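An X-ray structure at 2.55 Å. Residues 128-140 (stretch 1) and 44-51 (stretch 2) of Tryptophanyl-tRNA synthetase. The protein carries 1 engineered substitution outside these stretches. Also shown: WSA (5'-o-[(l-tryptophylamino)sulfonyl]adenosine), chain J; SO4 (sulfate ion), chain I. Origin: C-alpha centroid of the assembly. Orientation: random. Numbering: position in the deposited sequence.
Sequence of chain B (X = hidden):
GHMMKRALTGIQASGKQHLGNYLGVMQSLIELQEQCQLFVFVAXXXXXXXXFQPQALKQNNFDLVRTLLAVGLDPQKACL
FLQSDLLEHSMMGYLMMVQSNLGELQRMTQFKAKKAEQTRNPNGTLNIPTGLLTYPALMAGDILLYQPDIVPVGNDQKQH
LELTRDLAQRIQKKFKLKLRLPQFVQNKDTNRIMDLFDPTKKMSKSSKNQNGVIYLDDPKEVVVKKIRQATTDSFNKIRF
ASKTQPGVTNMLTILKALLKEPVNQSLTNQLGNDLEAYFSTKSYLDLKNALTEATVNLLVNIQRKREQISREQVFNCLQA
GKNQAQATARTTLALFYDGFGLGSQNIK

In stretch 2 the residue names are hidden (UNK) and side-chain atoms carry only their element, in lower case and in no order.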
# COMPACT_ATOMS: atom_id res chain seq x y z
N ILE B 128 7.18 5.68 -14.65
CA ILE B 128 7.49 5.71 -13.23
C ILE B 128 6.75 4.70 -12.37
O ILE B 128 5.53 4.77 -12.21
CB ILE B 128 7.20 7.12 -12.66
CG1 ILE B 128 7.74 8.20 -13.59
CG2 ILE B 128 7.82 7.24 -11.28
CD1 ILE B 128 9.25 8.11 -13.80
N PRO B 129 7.48 3.72 -11.82
CA PRO B 129 6.78 2.74 -10.97
C PRO B 129 6.08 3.51 -9.84
O PRO B 129 6.67 4.42 -9.24
CB PRO B 129 7.91 1.82 -10.48
CG PRO B 129 9.20 2.59 -10.78
CD PRO B 129 8.89 3.33 -12.03
N THR B 130 4.83 3.16 -9.56
CA THR B 130 4.03 3.84 -8.55
C THR B 130 4.68 3.88 -7.17
O THR B 130 4.44 4.80 -6.38
CB THR B 130 2.64 3.19 -8.45
OG1 THR B 130 2.07 3.07 -9.75
CG2 THR B 130 1.70 4.05 -7.60
N GLY B 131 5.51 2.88 -6.89
CA GLY B 131 6.18 2.80 -5.60
C GLY B 131 7.14 3.94 -5.36
O GLY B 131 7.46 4.26 -4.21
N LEU B 132 7.61 4.56 -6.43
CA LEU B 132 8.55 5.67 -6.30
C LEU B 132 7.87 6.92 -5.77
O LEU B 132 8.51 7.74 -5.12
CB LEU B 132 9.20 5.96 -7.65
CG LEU B 132 10.64 5.47 -7.79
CD1 LEU B 132 10.79 4.11 -7.15
CD2 LEU B 132 11.03 5.43 -9.26
N LEU B 133 6.58 7.06 -6.04
CA LEU B 133 5.83 8.22 -5.59
C LEU B 133 5.33 8.02 -4.15
O LEU B 133 5.34 8.95 -3.34
CB LEU B 133 4.62 8.42 -6.49
CG LEU B 133 4.04 9.82 -6.74
CD1 LEU B 133 2.61 9.65 -7.24
CD2 LEU B 133 4.04 10.66 -5.48
N THR B 134 4.90 6.80 -3.86
CA THR B 134 4.31 6.48 -2.57
C THR B 134 5.17 6.02 -1.41
O THR B 134 4.73 6.12 -0.26
CB THR B 134 3.21 5.41 -2.73
OG1 THR B 134 3.79 4.18 -3.18
CG2 THR B 134 2.16 5.88 -3.74
N TYR B 135 6.38 5.53 -1.66
CA TYR B 135 7.19 5.05 -0.55
C TYR B 135 7.37 6.01 0.64
O TYR B 135 7.53 5.57 1.78
CB TYR B 135 8.55 4.50 -1.03
CG TYR B 135 9.61 5.52 -1.38
CD1 TYR B 135 9.72 6.05 -2.66
CD2 TYR B 135 10.55 5.92 -0.42
CE1 TYR B 135 10.73 6.95 -3.00
CE2 TYR B 135 11.55 6.82 -0.74
CZ TYR B 135 11.64 7.34 -2.03
OH TYR B 135 12.63 8.23 -2.33
N PRO B 136 7.34 7.33 0.39
CA PRO B 136 7.51 8.16 1.59
C PRO B 136 6.36 8.07 2.59
O PRO B 136 6.48 8.52 3.73
CB PRO B 136 7.73 9.57 1.03
CG PRO B 136 7.29 9.50 -0.41
CD PRO B 136 7.64 8.10 -0.83
N ALA B 137 5.25 7.47 2.18
CA ALA B 137 4.11 7.30 3.07
C ALA B 137 4.32 5.98 3.82
O ALA B 137 3.88 5.81 4.97
CB ALA B 137 2.80 7.25 2.27
N LEU B 138 4.99 5.04 3.15
CA LEU B 138 5.31 3.75 3.75
C LEU B 138 6.26 4.06 4.90
O LEU B 138 6.15 3.50 5.99
CB LEU B 138 6.04 2.85 2.76
CG LEU B 138 5.72 1.35 2.78
CD1 LEU B 138 6.94 0.59 2.27
CD2 LEU B 138 5.33 0.87 4.17
N MET B 139 7.20 4.96 4.65
CA MET B 139 8.18 5.35 5.65
C MET B 139 7.49 5.91 6.88
O MET B 139 7.76 5.50 8.00
CB MET B 139 9.17 6.38 5.10
CG MET B 139 10.38 6.56 5.99
SD MET B 139 11.76 7.40 5.22
CE MET B 139 12.57 8.02 6.64
N ALA B 140 6.59 6.86 6.65
CA ALA B 140 5.84 7.49 7.73
C ALA B 140 5.21 6.40 8.59
O ALA B 140 5.24 6.46 9.82
CB ALA B 140 4.75 8.39 7.14
N UNK B 44 13.07 -3.93 3.03
CA UNK B 44 12.91 -4.59 1.73
C UNK B 44 11.62 -4.24 0.98
O UNK B 44 11.46 -4.63 -0.17
c UNK B 44 13.01 -6.11 1.89
o UNK B 44 11.73 -7.89 2.79
c UNK B 44 12.00 -6.67 2.88
o UNK B 44 11.49 -5.92 3.74
N UNK B 45 10.71 -3.53 1.62
CA UNK B 45 9.47 -3.12 0.97
C UNK B 45 9.76 -1.83 0.19
O UNK B 45 9.01 -1.47 -0.72
c UNK B 45 7.89 -4.16 2.73
c UNK B 45 8.36 -2.89 2.00
c UNK B 45 7.36 -5.19 1.74
c UNK B 45 6.83 -3.81 3.74
N UNK B 46 10.85 -1.17 0.55
CA UNK B 46 11.28 0.06 -0.11
C UNK B 46 12.17 -0.29 -1.30
O UNK B 46 12.25 0.46 -2.27
c UNK B 46 12.05 0.95 0.87
c UNK B 46 11.16 1.65 1.85
c UNK B 46 10.78 1.32 3.11
n UNK B 46 9.88 2.27 3.52
n UNK B 46 10.48 2.81 1.54
c UNK B 46 9.72 3.16 2.56
N UNK B 47 12.82 -1.44 -1.22
CA UNK B 47 13.71 -1.90 -2.28
C UNK B 47 12.95 -2.32 -3.53
O UNK B 47 13.40 -2.05 -4.65
o UNK B 47 15.36 -2.65 -0.69
c UNK B 47 14.55 -3.07 -1.77
N UNK B 48 11.81 -2.98 -3.35
CA UNK B 48 11.02 -3.43 -4.48
C UNK B 48 10.15 -2.33 -5.11
O UNK B 48 9.20 -2.63 -5.83
c UNK B 48 9.07 -4.17 -3.06
c UNK B 48 10.10 -4.61 -4.10
c UNK B 48 10.92 -5.77 -3.56
c UNK B 48 7.96 -5.19 -2.87
N UNK B 49 10.46 -1.07 -4.82
CA UNK B 49 9.68 0.01 -5.43
C UNK B 49 10.22 0.27 -6.83
O UNK B 49 9.65 1.06 -7.58
c UNK B 49 8.92 1.14 -3.30
o UNK B 49 11.06 1.69 -4.27
c UNK B 49 9.71 1.32 -4.58
N UNK B 50 11.32 -0.40 -7.18
CA UNK B 50 11.91 -0.30 -8.51
C UNK B 50 12.18 -1.73 -8.98
O UNK B 50 12.20 -2.66 -8.17
c UNK B 50 13.25 0.51 -8.53
c UNK B 50 14.20 -0.00 -7.47
c UNK B 50 12.98 1.99 -8.33
N UNK B 51 12.38 -1.92 -10.29
CA UNK B 51 12.66 -3.25 -10.82
C UNK B 51 13.78 -3.86 -9.99
O UNK B 51 14.73 -3.17 -9.62
c UNK B 51 13.27 -4.52 -12.92
o UNK B 51 14.34 -4.73 -13.53
c UNK B 51 13.07 -3.16 -12.29
o UNK B 51 12.37 -5.38 -12.82
CD2 WSA J . 13.71 4.33 6.80
CE3 WSA J . 14.69 4.92 7.59
CZ3 WSA J . 14.36 5.39 8.86
CH2 WSA J . 13.05 5.26 9.33
CZ2 WSA J . 12.08 4.67 8.53
CE2 WSA J . 12.41 4.20 7.27
N11 WSA J . 11.71 3.59 6.32
CD1 WSA J . 12.50 3.32 5.28
CG WSA J . 13.73 3.75 5.54
CB WSA J . 14.94 3.62 4.61
CA WSA J . 15.48 4.99 4.19
NH3 WSA J . 14.43 5.78 3.53
C WSA J . 16.66 4.78 3.24
O WSA J . 16.45 4.48 2.06
NS WSA J . 17.88 4.94 3.73
S WSA J . 18.97 4.18 2.79
O1S WSA J . 18.66 2.71 2.72
O2S WSA J . 18.93 4.74 1.40
O5' WSA J . 20.25 4.40 3.41
C5' WSA J . 20.40 4.06 4.79
C4' WSA J . 20.84 5.23 5.68
O4' WSA J . 22.07 5.79 5.18
C3' WSA J . 19.83 6.38 5.74
O3' WSA J . 19.79 6.90 7.07
C2' WSA J . 20.47 7.40 4.80
O2' WSA J . 20.04 8.72 5.16
C1' WSA J . 21.93 7.21 5.20
N9 WSA J . 22.82 7.82 4.19
C8 WSA J . 22.77 7.57 2.88
N7 WSA J . 23.74 8.23 2.26
C5 WSA J . 24.42 8.91 3.18
C4 WSA J . 23.82 8.66 4.41
N3 WSA J . 24.33 9.24 5.51
C2 WSA J . 25.38 10.04 5.43
N1 WSA J . 25.97 10.29 4.28
C6 WSA J . 25.52 9.75 3.14
N6 WSA J . 26.13 10.00 1.98
S SO4 I . 15.28 7.39 -0.09
O1 SO4 I . 14.55 8.56 -0.59
O2 SO4 I . 15.39 7.48 1.37
O3 SO4 I . 14.53 6.16 -0.45
O4 SO4 I . 16.62 7.36 -0.71

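Position 44 carries two carbons, the second bearing two oxygens. Its side chain is out of reach of stretch 1, and both oxygens are hydrogen-bonded elsewhere in the structure. A carboxylate one carbon from the backbone is aspartate, Asp-44.

Position 45 has four carbons forked at the second, with no polar atom. Its CB points toward stretch 1 and lies 3.8 Å from Leu-138 CD1, an apolar contact. The late fork makes it leucine, Leu-45.

At position 46 one carbon leads to a five-membered ring of three carbons and two nitrogens. The CA-to-CB bond runs sideways, but with chi1 at -76° the ring comes nearer to the helix. Leu-138 CD1 sits over one face, 3.8 Å from the ring centroid and 21° off the normal, a CH-pi contact; at the ring edge, the carbon between the two nitrogens lies 3.3 Å from Tyr-135 O. The ring meets that of Tyr-135 rim to rim, their planes at 86°. Such a ring is histidine, His-46. The tryptophyl sulfamoyl adenosine covers its opposite face, the ligand's CD1 3.3 Å from His-46 NE2.

Position 47 shows one carbon and one oxygen, well out of reach of stretch 1: serine, Ser-47.

Position 48 has four carbons forked at the first, one arm two carbons long, and it too makes no contact with stretch 1. This is isoleucine, Ile-48.

Position 49 has one carbon carrying an oxygen and a carbon. The methyl carbon lies 3.6 Å from Gly-131 O, and the CA atoms of Gly-131 and position 49 are 4.5 Å apart. An ideal CB on the glycine would clash with the CB here. The residue is threonine, Thr-49, and its OG1 donates a 2.6 Å hydrogen bond to His-46 O, tying the side chain back to its own turn.

Position 50 has three carbons, the first carrying the other two. Although exposed, it packs one branch carbon 3.3 Å from Leu-132 CD1. It is valine, Val-50.

Position 51 repeats the two carbons and two oxygens of position 44; it makes no contact with stretch 1, and its end leads away. It is aspartate, Asp-51.

The contact works by shape, burying 424 Å² with no hydrogen bond between the stretches. Gly-131 permits the close approach at Thr-49, whose hydroxyl is satisfied within its own stretch. Pro-129 and Leu-132 also pack there, with Pro-129 CB 3.5 Å from Thr-49 O. One turn further along the helix of stretch 1, His-46 packs beside Tyr-135 and fills the space between Leu-138 and the ligand. For a designer, the rule is a close backbone approach at a glycine, joined to a ring packed on both faces.

Stretch 2 44-51: DLHSITVD
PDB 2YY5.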